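Local coordinates for protein N-terminal acetyltransferase B complex subunit NAT3 (PDB 5K04) that probably serves as the catalytic subunit of the NatB complex, transferring an acetyl group from acetyl-CoA to the N-terminal amino group of proteins, at residues V113-T118 and D155-R160. Sequence-based numbering, arbitrary orientation.
Sequences VKVTNT and DAFDMR
In the mixed sheet of this GNAT fold, strand 108-114 ends beside strand 156-162, with Val113 and Phe157 as an antiparallel hydrogen-bonded pair. Val113 N gives its hydrogen to Phe157 O at 2.9 Å. Phe157 N returns a nearly straight bond to Val113 O, 2.6 Å. Past the non-hydrogen-bonded pair Lys114 and Ala156, Val115 N bonds to Asp155 O at 3.0 Å. This third bond ties the type I turn, Lys114 to Asn117, to the residue just before strand 156-162. Val115 CG2, anti to its own carbonyl carbon, sits over the centre of one face of the Phe157 ring. Val115 CG2 lies 3.8 Å from the centroid of the Phe157 ring, 11° off its normal, a CH-pi contact. On the sheet face of Val113 and Phe157, Val113 CG2 meets Met159 SD at 4.1 Å. Lys114 CD packs on Asp155 O at 3.5 Å, and its NZ bonds to the carbonyls of Asp152 and Val154. Asp155 OD2 forms a salt bridge with Arg134 of strand 130-135. The turn leads to Asn117, which touches coenzyme A and N-caps helix 118-126 through Gly120 N. Side chains of that helix touch Val113, Phe157 and Met159, while strand 130-135 flanks strand 156-162 on the side opposite strand 108-114.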
loop_
_atom_site.group_PDB
_atom_site.type_symbol
_atom_site.label_atom_id
_atom_site.label_comp_id
_atom_site.label_asym_id
_atom_site.label_seq_id
_atom_site.Cartn_x
_atom_site.Cartn_y
_atom_site.Cartn_z
ATOM N N VAL B 113 -8.685 20.557 19.136
ATOM C CA VAL B 113 -7.254 20.812 19.245
ATOM C C VAL B 113 -6.846 20.527 20.683
ATOM O O VAL B 113 -7.532 20.947 21.624
ATOM C CB VAL B 113 -6.894 22.261 18.842
ATOM C CG1 VAL B 113 -5.461 22.571 19.177
ATOM C CG2 VAL B 113 -7.081 22.442 17.357
ATOM N N LYS B 114 -5.747 19.801 20.856
ATOM C CA LYS B 114 -5.266 19.540 22.204
ATOM C C LYS B 114 -4.884 20.853 22.877
ATOM O O LYS B 114 -4.437 21.801 22.229
ATOM C CB LYS B 114 -4.076 18.579 22.186
ATOM C CG LYS B 114 -4.418 17.146 21.756
ATOM C CD LYS B 114 -5.541 16.571 22.611
ATOM C CE LYS B 114 -5.739 15.082 22.370
ATOM N NZ LYS B 114 -6.954 14.589 23.089
ATOM N N VAL B 115 -5.095 20.900 24.195
ATOM C CA VAL B 115 -4.866 22.106 24.992
ATOM C C VAL B 115 -3.411 22.565 24.909
ATOM O O VAL B 115 -3.116 23.763 25.028
ATOM C CB VAL B 115 -5.316 21.827 26.446
ATOM C CG1 VAL B 115 -4.650 22.768 27.426
ATOM C CG2 VAL B 115 -6.859 21.930 26.556
ATOM N N THR B 116 -2.485 21.632 24.680
ATOM C CA THR B 116 -1.064 21.926 24.579
ATOM C C THR B 116 -0.649 22.356 23.183
ATOM O O THR B 116 0.503 22.748 22.981
ATOM C CB THR B 116 -0.259 20.694 24.976
ATOM O OG1 THR B 116 -0.814 19.545 24.324
ATOM C CG2 THR B 116 -0.305 20.502 26.484
ATOM N N ASN B 117 -1.561 22.293 22.223
ATOM C CA ASN B 117 -1.244 22.595 20.832
ATOM C C ASN B 117 -1.588 24.055 20.541
ATOM O O ASN B 117 -2.572 24.388 19.874
ATOM C CB ASN B 117 -1.988 21.646 19.908
ATOM C CG ASN B 117 -1.625 21.863 18.467
ATOM O OD1 ASN B 117 -0.686 22.621 18.153
ATOM N ND2 ASN B 117 -2.371 21.215 17.570
ATOM N N THR B 118 -0.745 24.932 21.089
ATOM C CA THR B 118 -0.908 26.367 20.890
ATOM C C THR B 118 -0.767 26.740 19.416
ATOM O O THR B 118 -1.378 27.708 18.945
ATOM C CB THR B 118 0.110 27.105 21.764
ATOM O OG1 THR B 118 1.428 26.781 21.332
ATOM C CG2 THR B 118 -0.029 26.649 23.206
ATOM N N ASP B 155 -6.618 16.749 27.454
ATOM C CA ASP B 155 -7.782 17.586 27.210
ATOM C C ASP B 155 -7.675 18.279 25.856
ATOM O O ASP B 155 -6.583 18.514 25.328
ATOM C CB ASP B 155 -7.928 18.640 28.312
ATOM C CG ASP B 155 -8.296 18.042 29.659
ATOM O OD1 ASP B 155 -8.199 16.801 29.819
ATOM O OD2 ASP B 155 -8.684 18.828 30.551
ATOM N N ALA B 156 -8.829 18.627 25.299
ATOM C CA ALA B 156 -8.876 19.331 24.032
ATOM C C ALA B 156 -9.768 20.560 24.137
ATOM O O ALA B 156 -10.602 20.692 25.041
ATOM C CB ALA B 156 -9.374 18.427 22.905
ATOM N N PHE B 157 -9.553 21.474 23.199
ATOM C CA PHE B 157 -10.467 22.575 22.952
ATOM C C PHE B 157 -11.324 22.217 21.743
ATOM O O PHE B 157 -10.790 21.946 20.662
ATOM C CB PHE B 157 -9.705 23.875 22.697
ATOM C CG PHE B 157 -9.051 24.448 23.911
ATOM C CD1 PHE B 157 -9.744 24.551 25.101
ATOM C CD2 PHE B 157 -7.736 24.901 23.860
ATOM C CE1 PHE B 157 -9.145 25.094 26.228
ATOM C CE2 PHE B 157 -7.129 25.444 24.992
ATOM C CZ PHE B 157 -7.834 25.543 26.176
ATOM N N ASP B 158 -12.639 22.186 21.935
ATOM C CA ASP B 158 -13.554 22.281 20.810
ATOM C C ASP B 158 -13.588 23.726 20.351
ATOM O O ASP B 158 -13.920 24.622 21.136
ATOM C CB ASP B 158 -14.956 21.820 21.193
ATOM C CG ASP B 158 -15.924 21.858 20.019
ATOM O OD1 ASP B 158 -15.827 20.963 19.155
ATOM O OD2 ASP B 158 -16.768 22.777 19.952
ATOM N N MET B 159 -13.217 23.951 19.092
ATOM C CA MET B 159 -13.204 25.265 18.472
ATOM C C MET B 159 -14.282 25.304 17.402
ATOM O O MET B 159 -14.468 24.336 16.658
ATOM C CB MET B 159 -11.830 25.574 17.855
ATOM C CG MET B 159 -10.670 25.498 18.857
ATOM S SD MET B 159 -9.084 25.904 18.182
ATOM C CE MET B 159 -9.347 27.625 17.996
ATOM N N ARG B 160 -14.992 26.424 17.325
ATOM C CA ARG B 160 -16.097 26.563 16.396
ATOM C C ARG B 160 -15.942 27.805 15.534
ATOM O O ARG B 160 -15.381 28.818 15.960
ATOM C CB ARG B 160 -17.417 26.638 17.132
ATOM C CG ARG B 160 -17.834 25.366 17.778
ATOM C CD ARG B 160 -19.139 25.613 18.490
ATOM N NE ARG B 160 -19.729 24.386 19.004
ATOM C CZ ARG B 160 -21.006 24.284 19.360
ATOM N NH1 ARG B 160 -21.810 25.332 19.246
ATOM N NH2 ARG B 160 -21.476 23.138 19.823
#